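Long-range contact in prolyl oligopeptidase (Novosphingobium capsulatum, PDB 1YR2), which probably cleaves oligopeptides on the carboxyl side of proline, and also of alanine, as a serine-type endopeptidase of the S9A family: residues 215-227 with 240-254. Numbering follows the deposited sequence.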
# COMPACT_ATOMS: atom_id res chain seq x y z
N ALA A 215 5.04 10.85 -24.15
CA ALA A 215 4.44 9.91 -25.11
C ALA A 215 5.04 10.12 -26.47
O ALA A 215 4.88 11.18 -27.07
CB ALA A 215 2.95 10.09 -25.19
N TRP A 216 5.67 9.07 -27.00
CA TRP A 216 6.30 9.19 -28.30
C TRP A 216 5.25 9.09 -29.41
O TRP A 216 4.31 8.29 -29.33
CB TRP A 216 7.33 8.06 -28.49
CG TRP A 216 8.61 8.29 -27.74
CD1 TRP A 216 8.90 7.91 -26.46
CD2 TRP A 216 9.77 8.98 -28.21
NE1 TRP A 216 10.18 8.28 -26.12
CE2 TRP A 216 10.73 8.97 -27.17
CE3 TRP A 216 10.11 9.58 -29.42
CZ2 TRP A 216 11.98 9.55 -27.29
CZ3 TRP A 216 11.33 10.15 -29.56
CH2 TRP A 216 12.28 10.11 -28.50
N LEU A 217 5.41 9.94 -30.41
CA LEU A 217 4.66 9.89 -31.64
C LEU A 217 5.64 9.35 -32.66
O LEU A 217 6.45 10.07 -33.21
CB LEU A 217 4.17 11.27 -31.99
CG LEU A 217 3.18 11.38 -33.12
CD1 LEU A 217 1.79 11.13 -32.64
CD2 LEU A 217 3.32 12.74 -33.80
N GLY A 218 5.61 8.05 -32.84
CA GLY A 218 6.63 7.34 -33.60
C GLY A 218 8.02 7.42 -32.98
O GLY A 218 8.14 7.31 -31.76
N ASN A 219 9.06 7.55 -33.82
CA ASN A 219 10.44 7.47 -33.35
C ASN A 219 11.19 8.77 -33.19
O ASN A 219 12.30 8.75 -32.68
CB ASN A 219 11.23 6.50 -34.24
CG ASN A 219 10.50 5.16 -34.38
OD1 ASN A 219 10.12 4.58 -33.38
ND2 ASN A 219 10.31 4.70 -35.57
N ASP A 220 10.58 9.89 -33.56
CA ASP A 220 11.29 11.17 -33.59
C ASP A 220 10.46 12.35 -33.20
O ASP A 220 10.76 13.47 -33.62
CB ASP A 220 11.82 11.42 -35.00
CG ASP A 220 10.72 11.41 -36.03
OD1 ASP A 220 9.52 11.43 -35.65
OD2 ASP A 220 10.95 11.38 -37.25
N ALA A 221 9.40 12.13 -32.40
CA ALA A 221 8.63 13.24 -31.85
C ALA A 221 7.98 12.77 -30.56
O ALA A 221 7.65 11.59 -30.42
CB ALA A 221 7.56 13.72 -32.84
N LEU A 222 7.76 13.72 -29.66
CA LEU A 222 7.30 13.46 -28.30
C LEU A 222 6.20 14.45 -27.93
O LEU A 222 6.38 15.66 -28.08
CB LEU A 222 8.46 13.64 -27.33
CG LEU A 222 8.13 13.17 -25.91
CD1 LEU A 222 8.32 11.68 -25.74
CD2 LEU A 222 8.92 13.89 -24.87
N LEU A 223 5.06 13.93 -27.49
CA LEU A 223 3.99 14.74 -26.89
C LEU A 223 4.21 14.90 -25.39
O LEU A 223 4.55 13.95 -24.68
CB LEU A 223 2.63 14.06 -27.07
CG LEU A 223 2.09 13.98 -28.48
CD1 LEU A 223 1.01 12.91 -28.57
CD2 LEU A 223 1.53 15.29 -28.91
N TYR A 224 3.97 16.12 -24.91
CA TYR A 224 4.17 16.46 -23.53
C TYR A 224 3.24 17.62 -23.15
O TYR A 224 2.64 18.26 -24.01
CB TYR A 224 5.64 16.85 -23.29
CG TYR A 224 6.08 18.16 -23.94
CD1 TYR A 224 6.45 18.21 -25.30
CD2 TYR A 224 6.13 19.34 -23.22
CE1 TYR A 224 6.82 19.39 -25.88
CE2 TYR A 224 6.47 20.54 -23.82
CZ TYR A 224 6.87 20.55 -25.15
OH TYR A 224 7.28 21.74 -25.71
N SER A 225 3.09 17.84 -21.86
CA SER A 225 2.30 18.95 -21.37
C SER A 225 3.18 19.95 -20.65
O SER A 225 4.16 19.58 -20.01
CB SER A 225 1.21 18.44 -20.44
OG SER A 225 0.39 17.48 -21.11
N ARG A 226 2.84 21.23 -20.81
CA ARG A 226 3.60 22.32 -20.25
C ARG A 226 2.68 23.50 -19.89
O ARG A 226 1.51 23.51 -20.24
CB ARG A 226 4.66 22.80 -21.21
CG ARG A 226 4.14 23.37 -22.54
CD ARG A 226 5.22 24.17 -23.31
NE ARG A 226 5.43 25.42 -22.59
CZ ARG A 226 6.39 26.32 -22.85
NH1 ARG A 226 7.21 26.13 -23.88
NH2 ARG A 226 6.48 27.41 -22.08
N PHE A 227 3.27 24.47 -19.21
CA PHE A 227 2.62 25.72 -18.82
C PHE A 227 3.43 26.89 -19.37
O PHE A 227 4.56 26.73 -19.77
CB PHE A 227 2.55 25.87 -17.31
CG PHE A 227 1.65 24.86 -16.65
CD1 PHE A 227 2.08 23.55 -16.42
CD2 PHE A 227 0.38 25.22 -16.26
CE1 PHE A 227 1.24 22.59 -15.81
CE2 PHE A 227 -0.45 24.28 -15.67
CZ PHE A 227 -0.00 22.94 -15.45
N ASN A 240 -1.07 26.89 -11.58
CA ASN A 240 -1.28 25.77 -12.50
C ASN A 240 -2.47 25.99 -13.41
O ASN A 240 -3.35 25.13 -13.48
CB ASN A 240 -1.38 24.41 -11.78
CG ASN A 240 -0.23 24.19 -10.79
OD1 ASN A 240 0.92 24.57 -11.05
ND2 ASN A 240 -0.55 23.61 -9.64
N TYR A 241 -2.50 27.13 -14.11
CA TYR A 241 -3.52 27.36 -15.16
C TYR A 241 -3.05 27.20 -16.60
O TYR A 241 -1.90 27.45 -16.94
CB TYR A 241 -4.19 28.76 -15.03
CG TYR A 241 -4.77 29.03 -13.64
CD1 TYR A 241 -5.39 28.01 -12.92
CD2 TYR A 241 -4.67 30.28 -13.05
CE1 TYR A 241 -5.91 28.24 -11.63
CE2 TYR A 241 -5.17 30.52 -11.76
CZ TYR A 241 -5.79 29.47 -11.07
OH TYR A 241 -6.30 29.68 -9.81
N ASN A 242 -3.99 26.82 -17.46
CA ASN A 242 -3.78 26.79 -18.89
C ASN A 242 -2.70 25.81 -19.36
O ASN A 242 -1.96 26.07 -20.31
CB ASN A 242 -3.52 28.20 -19.42
CG ASN A 242 -4.77 29.05 -19.36
OD1 ASN A 242 -5.79 28.69 -19.94
ND2 ASN A 242 -4.70 30.16 -18.68
N GLN A 243 -2.66 24.65 -18.72
CA GLN A 243 -1.80 23.60 -19.18
C GLN A 243 -2.12 23.26 -20.66
O GLN A 243 -3.29 23.20 -21.09
CB GLN A 243 -1.96 22.36 -18.31
CG GLN A 243 -0.96 21.26 -18.69
CD GLN A 243 -1.02 20.03 -17.77
OE1 GLN A 243 -2.11 19.54 -17.45
NE2 GLN A 243 0.17 19.57 -17.31
N THR A 244 -1.10 23.07 -21.46
CA THR A 244 -1.27 22.78 -22.90
C THR A 244 -0.41 21.61 -23.37
O THR A 244 0.65 21.38 -22.83
CB THR A 244 -1.02 24.03 -23.77
OG1 THR A 244 0.27 24.57 -23.49
CG2 THR A 244 -1.94 25.14 -23.37
N VAL A 245 -0.92 20.84 -24.32
CA VAL A 245 -0.23 19.70 -24.91
C VAL A 245 0.46 20.19 -26.18
O VAL A 245 -0.17 20.87 -26.97
CB VAL A 245 -1.20 18.56 -25.23
CG1 VAL A 245 -0.45 17.35 -25.84
CG2 VAL A 245 -1.92 18.15 -24.02
N TRP A 246 1.76 19.91 -26.30
CA TRP A 246 2.62 20.24 -27.44
C TRP A 246 3.35 19.02 -27.98
O TRP A 246 3.48 17.99 -27.28
CB TRP A 246 3.67 21.25 -27.02
CG TRP A 246 3.16 22.55 -26.58
CD1 TRP A 246 2.47 22.85 -25.41
CD2 TRP A 246 3.27 23.80 -27.29
NE1 TRP A 246 2.17 24.19 -25.37
CE2 TRP A 246 2.67 24.80 -26.49
CE3 TRP A 246 3.85 24.17 -28.54
CZ2 TRP A 246 2.60 26.14 -26.89
CZ3 TRP A 246 3.79 25.49 -28.92
CH2 TRP A 246 3.16 26.47 -28.11
N LEU A 247 3.87 19.16 -29.20
CA LEU A 247 4.63 18.13 -29.90
C LEU A 247 6.02 18.69 -30.13
O LEU A 247 6.19 19.75 -30.74
CB LEU A 247 3.99 17.74 -31.23
CG LEU A 247 4.68 16.66 -32.06
CD1 LEU A 247 4.55 15.32 -31.32
CD2 LEU A 247 4.09 16.57 -33.45
N HIS A 248 7.01 17.97 -29.64
CA HIS A 248 8.39 18.31 -29.92
C HIS A 248 8.97 17.39 -30.99
O HIS A 248 8.95 16.16 -30.83
CB HIS A 248 9.26 18.19 -28.66
CG HIS A 248 10.71 18.47 -28.93
ND1 HIS A 248 11.15 19.70 -29.37
CD2 HIS A 248 11.80 17.67 -28.88
CE1 HIS A 248 12.46 19.65 -29.53
NE2 HIS A 248 12.88 18.43 -29.27
N ARG A 249 9.56 17.99 -32.01
CA ARG A 249 10.30 17.21 -33.03
C ARG A 249 11.79 17.15 -32.76
O ARG A 249 12.43 18.14 -32.50
CB ARG A 249 9.99 17.75 -34.43
CG ARG A 249 8.53 17.41 -34.85
CD ARG A 249 8.20 17.87 -36.26
NE ARG A 249 6.83 17.54 -36.65
CZ ARG A 249 5.80 18.36 -36.51
NH1 ARG A 249 5.94 19.58 -35.97
NH2 ARG A 249 4.62 17.96 -36.91
N LEU A 250 12.33 15.95 -32.74
CA LEU A 250 13.66 15.77 -32.21
C LEU A 250 14.63 16.45 -33.17
O LEU A 250 14.41 16.39 -34.36
CB LEU A 250 13.97 14.28 -32.03
CG LEU A 250 13.68 13.59 -30.71
CD1 LEU A 250 14.54 14.19 -29.62
CD2 LEU A 250 12.18 13.63 -30.32
N GLY A 251 15.66 17.10 -32.65
CA GLY A 251 16.62 17.86 -33.46
C GLY A 251 16.25 19.30 -33.76
O GLY A 251 16.88 19.97 -34.58
N THR A 252 15.17 19.78 -33.15
CA THR A 252 14.80 21.17 -33.30
C THR A 252 14.73 21.79 -31.90
O THR A 252 14.67 21.07 -30.91
CB THR A 252 13.43 21.33 -34.00
OG1 THR A 252 12.41 20.72 -33.21
CG2 THR A 252 13.39 20.54 -35.30
N PRO A 253 14.77 23.10 -31.83
CA PRO A 253 14.59 23.78 -30.55
C PRO A 253 13.14 23.68 -30.10
O PRO A 253 12.21 23.49 -30.90
CB PRO A 253 15.00 25.23 -30.84
CG PRO A 253 14.97 25.38 -32.30
CD PRO A 253 15.01 24.05 -32.92
N GLN A 254 12.97 23.81 -28.79
CA GLN A 254 11.62 23.80 -28.22
C GLN A 254 10.76 24.90 -28.81
O GLN A 254 9.52 24.76 -28.89
CB GLN A 254 11.68 23.92 -26.69
CG GLN A 254 10.30 23.87 -26.01
CD GLN A 254 10.38 23.75 -24.51
OE1 GLN A 254 11.41 24.14 -23.91
NE2 GLN A 254 9.33 23.19 -23.89
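L247 reaches over A221, its CD1 lying 3.7 Å from A221 CB and also meeting CD2 of L217 and CD2 of L223. With CG anti to the backbone N (chi1 -180°), the L247 branch leans toward strand 221-226. V245 continues this face, CG1 near L223 CD2 and CG2 beside S225 OG, whose hydroxyl bonds to H271 O; V260 and V275 of neighbouring strands pack against it. On the other face, Y224 crosses W246 at a slant: the ring planes are nearly parallel but slid apart, so the rings barely overlap and CB of W246 sits 3.8 Å from Y224 CZ. R226 crosses the same indole with its aliphatic part, CD over the face of the five-membered ring in a CH-pi contact, 3.9 Å from the centroid. Its guanidinium turns back to grip F227 O side-on through NE and NH2, while W246 NE1 donates to T244 OG1 at 2.7 Å. F227 takes Q243 CB over one ring face, and OE1 of that glutamine bonds to H271 N. Farther out, Q254 NE2 donates to Y224 OH (3.1 Å), with the hydroxyl close to the amide plane, and Q254 OE1 bonds to K207 N; D257 OD2 is a second partner of this hydroxyl, and D257 OD1 bonds to H248 ND1. A phenylalanine at Y224 would probably leave Q254 NE2 and D257 OD2 without their shared partner. Paired backbone bonds at L222-H248, Y224-W246 and R226-T244 fix the antiparallel register. These are the two central strands of a four-stranded antiparallel sheet, one blade of the beta-propeller characteristic of prolyl oligopeptidases.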